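Local coordinates for oxalate oxidase (Hordeum vulgare, PDB 1FI2) that catalyses the manganese-dependent oxidation of oxalate by oxygen to carbon dioxide and hydrogen peroxide, and also has superoxide dismutase activity, at the interface of chains A and B and the interface of chains A and C. Coordinates in Å, arbitrary orientation; residue numbers count along the deposited sequence, not the author numbering. Chains: chain A/B/C, Oxalate oxidase.

Contact 1: the interface of chains A and B. Residues chain A 161, 166, 170, 174; chain B 109, 116, 118, 136.
A:Ser170 presses its CB against one branch of B:Leu109, with A:Ser170 CB and the B:Leu109 CD2 methyl 3.4 Å apart. This is the tight part of the contact. A:Ser170 CB also lies 3.2 Å from the backbone O of B:Asn116. The serine CB thus meets both a methyl and a carbonyl of chain B. The CD1 branch of B:Leu109 turns toward A:Thr166 CG2 and the CD1 tip of A:Ile174. Farther along, B:Leu118 sets CD2 against the backbone CA of A:Ile174.

Packing is looser on the other flank of B:Leu109. A:Thr166 points CG2 at the end of B:Met136, and the two side chains meet tip to tip. A:Thr166 CG2 and B:Met136 CE are 3.9 Å apart. The bend at chi3 of B:Met136 (-57°) also brings CE near A:Val161 CG1.

The hydrated side begins at A:Thr166 OG1. This hydroxyl lies beside its own backbone N (chi1 -59°), turned away from the methionine. A:Thr166 OG1 reaches water 1 at 2.8 Å. Water 1 in turn stands 3.2 Å from the side-chain carbonyl OD1 of B:Asn116 and so bridges the subunits.

Chain A supplies strand 161-162, helix 163-169 and the loop after it. Chain B supplies strands 103-109 and 118-124 of its cupin jellyroll, with loop residues B:Asn116 and B:Met136.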
# COMPACT_ATOMS: atom_id res chain seq x y z
N VAL A 161 -0.45 -9.10 -21.04
CA VAL A 161 0.18 -8.50 -22.21
C VAL A 161 0.86 -9.64 -22.99
O VAL A 161 1.90 -10.14 -22.55
CB VAL A 161 1.23 -7.45 -21.82
CG1 VAL A 161 2.00 -6.94 -23.04
CG2 VAL A 161 0.56 -6.28 -21.10
N THR A 166 0.65 -8.57 -29.13
CA THR A 166 0.70 -7.12 -28.96
C THR A 166 1.66 -6.47 -29.95
O THR A 166 1.37 -5.43 -30.54
CB THR A 166 1.06 -6.75 -27.51
OG1 THR A 166 0.08 -7.32 -26.63
CG2 THR A 166 1.09 -5.24 -27.33
N SER A 170 -1.69 -5.69 -32.65
CA SER A 170 -2.45 -4.77 -31.78
C SER A 170 -3.55 -4.13 -32.60
O SER A 170 -3.56 -4.28 -33.83
CB SER A 170 -1.53 -3.74 -31.15
OG SER A 170 -0.79 -2.96 -32.07
N ILE A 174 1.22 -1.80 -34.78
CA ILE A 174 2.34 -0.87 -34.67
C ILE A 174 2.87 -0.69 -36.10
O ILE A 174 3.01 -1.68 -36.83
CB ILE A 174 3.44 -1.44 -33.77
CG1 ILE A 174 2.92 -1.69 -32.35
CG2 ILE A 174 4.66 -0.53 -33.73
CD1 ILE A 174 3.82 -2.52 -31.46
N LEU B 109 0.26 0.74 -25.51
CA LEU B 109 -0.61 -0.38 -25.84
C LEU B 109 -1.40 -0.95 -24.68
O LEU B 109 -0.86 -1.31 -23.63
CB LEU B 109 0.28 -1.48 -26.47
CG LEU B 109 0.94 -1.06 -27.80
CD1 LEU B 109 2.42 -1.38 -27.80
CD2 LEU B 109 0.23 -1.73 -28.97
N ASN B 116 -6.04 -4.86 -26.85
CA ASN B 116 -4.71 -4.53 -27.33
C ASN B 116 -4.71 -3.26 -28.16
O ASN B 116 -4.05 -3.18 -29.20
CB ASN B 116 -4.09 -5.68 -28.12
CG ASN B 116 -3.76 -6.89 -27.27
OD1 ASN B 116 -3.34 -6.77 -26.12
ND2 ASN B 116 -3.95 -8.08 -27.83
N LEU B 118 -3.84 0.31 -29.62
CA LEU B 118 -2.65 1.13 -29.72
C LEU B 118 -3.06 2.60 -29.74
O LEU B 118 -3.74 3.05 -30.66
CB LEU B 118 -1.82 0.83 -30.96
CG LEU B 118 -0.69 1.81 -31.30
CD1 LEU B 118 0.36 1.87 -30.20
CD2 LEU B 118 -0.04 1.42 -32.62
N MET B 136 3.03 -2.21 -22.45
CA MET B 136 4.04 -2.04 -23.50
C MET B 136 3.92 -0.66 -24.13
O MET B 136 2.81 -0.16 -24.34
CB MET B 136 3.91 -3.16 -24.53
CG MET B 136 5.12 -3.28 -25.45
SD MET B 136 4.94 -4.50 -26.77
CE MET B 136 4.60 -5.98 -25.82
O HOH W 1 -0.82 -5.73 -24.47

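Contact 2: the interface of chains A and C. Residues chain A 8-9, 37, 70; chain C 94, 130, 132, 135.
A:Leu37 lies across C:Val130, the two side chains crossing at about a right angle. A:Leu37 CB is 3.7 Å from the backbone O of C:Val130. A:Leu37 CG lies 4.0 Å from C:Val130 O. There the chain forks. Both methyls pass the same oxygen, CD2 closer than CD1. A:Leu37 CD2 also packs tightly on C:Val130 CG1 at 3.5 Å. The valine CG1 is placed for this by chi1 of 68°, the crowded position between backbone N and carbonyl carbon. The backbones join too: C:Val130 N donates a hydrogen bond to A:Leu37 O at 3.0 Å.

The other valine branch, CG2, faces A:Leu70 CD1. The second methyl of A:Leu70, CD2, lies alongside C:Pro132 CB, both side chains pointing the same way. C:Pro132 also meets A:Asp8 O and the ring of A:Phe9, with C:Pro132 CG 3.7 Å from A:Phe9 CE2. One methyl of C:Leu135 extends the apolar contact to A:Phe9. The other lies by the carboxylate OD2 of A:Asp8.

At the far end the C:Thr94 hydroxyl OG1 donates to a lone pair of A:Leu70 O at 2.9 Å. Water 2 bridges the same two oxygens, 3.0 Å from C:Thr94 OG1.

The site joins two subunits of the homohexamer. C:Thr94 directly precedes the manganese ligand Glu95, so its bond may help to hold the segment that carries Glu95.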
# COMPACT_ATOMS: atom_id res chain seq x y z
N ASP A 8 -15.85 -6.88 4.98
CA ASP A 8 -15.71 -8.31 4.73
C ASP A 8 -15.84 -8.67 3.26
O ASP A 8 -15.04 -9.47 2.74
CB ASP A 8 -16.72 -9.11 5.55
CG ASP A 8 -16.56 -9.04 7.05
OD1 ASP A 8 -17.50 -9.49 7.75
OD2 ASP A 8 -15.54 -8.56 7.58
N PHE A 9 -16.97 -8.33 2.65
CA PHE A 9 -17.30 -8.76 1.29
C PHE A 9 -17.80 -7.61 0.42
O PHE A 9 -18.39 -6.66 0.93
CB PHE A 9 -18.39 -9.85 1.32
CG PHE A 9 -18.32 -10.89 2.39
CD1 PHE A 9 -19.19 -10.87 3.47
CD2 PHE A 9 -17.34 -11.88 2.36
CE1 PHE A 9 -19.11 -11.83 4.47
CE2 PHE A 9 -17.25 -12.84 3.35
CZ PHE A 9 -18.14 -12.81 4.41
N LEU A 37 -18.41 -16.82 -2.70
CA LEU A 37 -17.02 -17.14 -2.38
C LEU A 37 -16.54 -18.41 -3.05
O LEU A 37 -15.46 -18.91 -2.73
CB LEU A 37 -16.85 -17.27 -0.86
CG LEU A 37 -17.10 -16.01 -0.02
CD1 LEU A 37 -17.17 -16.33 1.46
CD2 LEU A 37 -16.00 -14.98 -0.30
N LEU A 70 -10.67 -8.36 -2.69
CA LEU A 70 -9.95 -9.32 -1.88
C LEU A 70 -8.49 -9.53 -2.25
O LEU A 70 -7.75 -10.21 -1.53
CB LEU A 70 -10.70 -10.66 -1.87
CG LEU A 70 -12.16 -10.61 -1.38
CD1 LEU A 70 -12.73 -12.02 -1.33
CD2 LEU A 70 -12.27 -9.93 -0.02
N THR C 94 -5.42 -12.88 2.40
CA THR C 94 -6.56 -13.54 1.79
C THR C 94 -6.07 -14.89 1.25
O THR C 94 -4.93 -14.98 0.79
CB THR C 94 -7.13 -12.73 0.61
OG1 THR C 94 -7.68 -11.48 1.08
CG2 THR C 94 -8.22 -13.48 -0.13
N VAL C 130 -12.67 -18.86 -1.78
CA VAL C 130 -11.87 -17.69 -1.39
C VAL C 130 -12.20 -17.29 0.04
O VAL C 130 -13.36 -17.26 0.46
CB VAL C 130 -12.00 -16.56 -2.40
CG1 VAL C 130 -13.38 -15.94 -2.41
CG2 VAL C 130 -10.94 -15.49 -2.16
N PRO C 132 -11.64 -14.26 2.69
CA PRO C 132 -11.21 -12.90 2.94
C PRO C 132 -10.26 -12.81 4.12
O PRO C 132 -10.35 -13.49 5.13
CB PRO C 132 -12.49 -12.11 3.16
CG PRO C 132 -13.58 -12.95 2.62
CD PRO C 132 -13.12 -14.38 2.70
N LEU C 135 -10.64 -13.56 8.36
CA LEU C 135 -11.89 -14.15 8.81
C LEU C 135 -11.70 -15.60 9.24
O LEU C 135 -10.85 -16.31 8.69
CB LEU C 135 -12.95 -14.07 7.71
CG LEU C 135 -13.33 -12.66 7.24
CD1 LEU C 135 -14.40 -12.71 6.17
CD2 LEU C 135 -13.80 -11.80 8.41
O HOH W 2 -6.25 -8.83 0.95

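Contact 3: the interface of chains A and C. Residues chain A 108, 110, 119, 132, 135; chain C 9, 37-38.
A:Ile108 and A:Tyr119 stand on extended backbones of strands 103-109 and 118-124, whereas C:Leu37, which A:Ile108 meets, turns with psi near 4° just before strand 38-39.

A:Ile108 meets C:Leu37 tip to tip. C:Leu37 CD1 lies 3.9 Å from A:Ile108 CG2 and is also close to CB and CD1 of the isoleucine. A:Ile108 CG1 sits beside its own backbone N (chi1 -56°) and carries CD1 over to C:Phe38. There A:Ile108 CD1 touches the rim carbon C:Phe38 CZ at 3.5 Å. C:Leu37 CB lies above one face of that phenylalanine ring, near its rim, and may restrict the ring.

A:Tyr119 and C:Phe9 form an edge-to-face pair, with planes at 77° and centroids 5.3 Å apart. The tyrosine edge comes over the phenylalanine face, with A:Tyr119 CE1 near C:Phe9 CZ and CE1. A:Ile108 O lies at the tyrosine edge, in its plane. A:Pro132 and A:Leu135 also touch C:Phe9, as the twin of the contact made with the chains exchanged.

The backbone also reaches the ring: A:Gly110 CA is 4.0 Å from C:Phe9 CZ.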
# COMPACT_ATOMS: atom_id res chain seq x y z
N ILE A 108 11.27 -17.86 -16.94
CA ILE A 108 11.09 -16.54 -16.35
C ILE A 108 12.29 -15.68 -16.74
O ILE A 108 13.43 -16.13 -16.59
CB ILE A 108 10.97 -16.58 -14.82
CG1 ILE A 108 9.84 -17.50 -14.35
CG2 ILE A 108 10.75 -15.18 -14.25
CD1 ILE A 108 10.32 -18.88 -13.99
N GLY A 110 14.56 -12.17 -16.31
CA GLY A 110 14.89 -11.00 -15.50
C GLY A 110 14.88 -9.74 -16.37
O GLY A 110 14.97 -9.82 -17.60
N TYR A 119 15.69 -17.88 -16.63
CA TYR A 119 15.60 -19.00 -15.71
C TYR A 119 14.57 -19.97 -16.28
O TYR A 119 13.43 -19.54 -16.50
CB TYR A 119 15.11 -18.56 -14.33
CG TYR A 119 16.02 -17.60 -13.60
CD1 TYR A 119 15.89 -16.23 -13.72
CD2 TYR A 119 17.01 -18.10 -12.76
CE1 TYR A 119 16.72 -15.36 -13.04
CE2 TYR A 119 17.83 -17.24 -12.06
CZ TYR A 119 17.70 -15.87 -12.22
OH TYR A 119 18.54 -15.04 -11.52
N PRO A 132 7.69 -13.12 -10.72
CA PRO A 132 7.64 -11.78 -10.17
C PRO A 132 6.85 -10.83 -11.05
O PRO A 132 6.84 -10.87 -12.27
CB PRO A 132 9.10 -11.35 -10.04
CG PRO A 132 9.90 -12.61 -10.11
CD PRO A 132 9.08 -13.60 -10.90
N LEU A 135 7.34 -9.29 -15.06
CA LEU A 135 8.43 -9.85 -15.85
C LEU A 135 7.90 -10.75 -16.97
O LEU A 135 6.86 -11.39 -16.81
CB LEU A 135 9.38 -10.64 -14.95
CG LEU A 135 10.08 -9.85 -13.84
CD1 LEU A 135 11.02 -10.74 -13.05
CD2 LEU A 135 10.85 -8.66 -14.41
N PHE C 9 14.37 -9.75 -7.95
CA PHE C 9 14.47 -10.90 -7.06
C PHE C 9 15.18 -10.56 -5.75
O PHE C 9 16.03 -9.67 -5.72
CB PHE C 9 15.23 -12.04 -7.74
CG PHE C 9 14.97 -12.30 -9.19
CD1 PHE C 9 15.90 -11.94 -10.16
CD2 PHE C 9 13.77 -12.86 -9.61
CE1 PHE C 9 15.65 -12.16 -11.50
CE2 PHE C 9 13.51 -13.09 -10.95
CZ PHE C 9 14.46 -12.74 -11.90
N LEU C 37 13.13 -19.80 -8.04
CA LEU C 37 11.73 -19.53 -8.37
C LEU C 37 10.89 -20.79 -8.44
O LEU C 37 9.74 -20.74 -8.90
CB LEU C 37 11.65 -18.79 -9.72
CG LEU C 37 12.28 -17.40 -9.77
CD1 LEU C 37 12.38 -16.88 -11.20
CD2 LEU C 37 11.47 -16.42 -8.91
N PHE C 38 11.44 -21.96 -8.12
CA PHE C 38 10.77 -23.25 -8.24
C PHE C 38 10.80 -24.06 -6.95
O PHE C 38 11.68 -23.88 -6.11
CB PHE C 38 11.47 -24.06 -9.36
CG PHE C 38 11.50 -23.36 -10.69
CD1 PHE C 38 12.63 -22.67 -11.10
CD2 PHE C 38 10.38 -23.36 -11.51
CE1 PHE C 38 12.66 -22.02 -12.32
CE2 PHE C 38 10.41 -22.69 -12.72
CZ PHE C 38 11.54 -22.02 -13.12

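Contacts 2 and 3 belong to the same A-C interface, with their C-alpha centres about 28 Å apart. They use Phe9, Leu37, Pro132 and Leu135 with the chains exchanged, as expected of a two-fold pairing. Contact 1 joins A to B instead. Its C-alpha centre is about 34 Å from that of contact 2 and 23 Å from that of contact 3. Strands 103-109 and 118-124 serve both interfaces: Leu109 and Leu118 in contact 1, Ile108 and Tyr119 in contact 3. Leu135 and Met136 likewise split between the interfaces, just before the manganese ligand His137. One jellyroll can thus bind two neighbours in the homohexamer, a trimer of dimers.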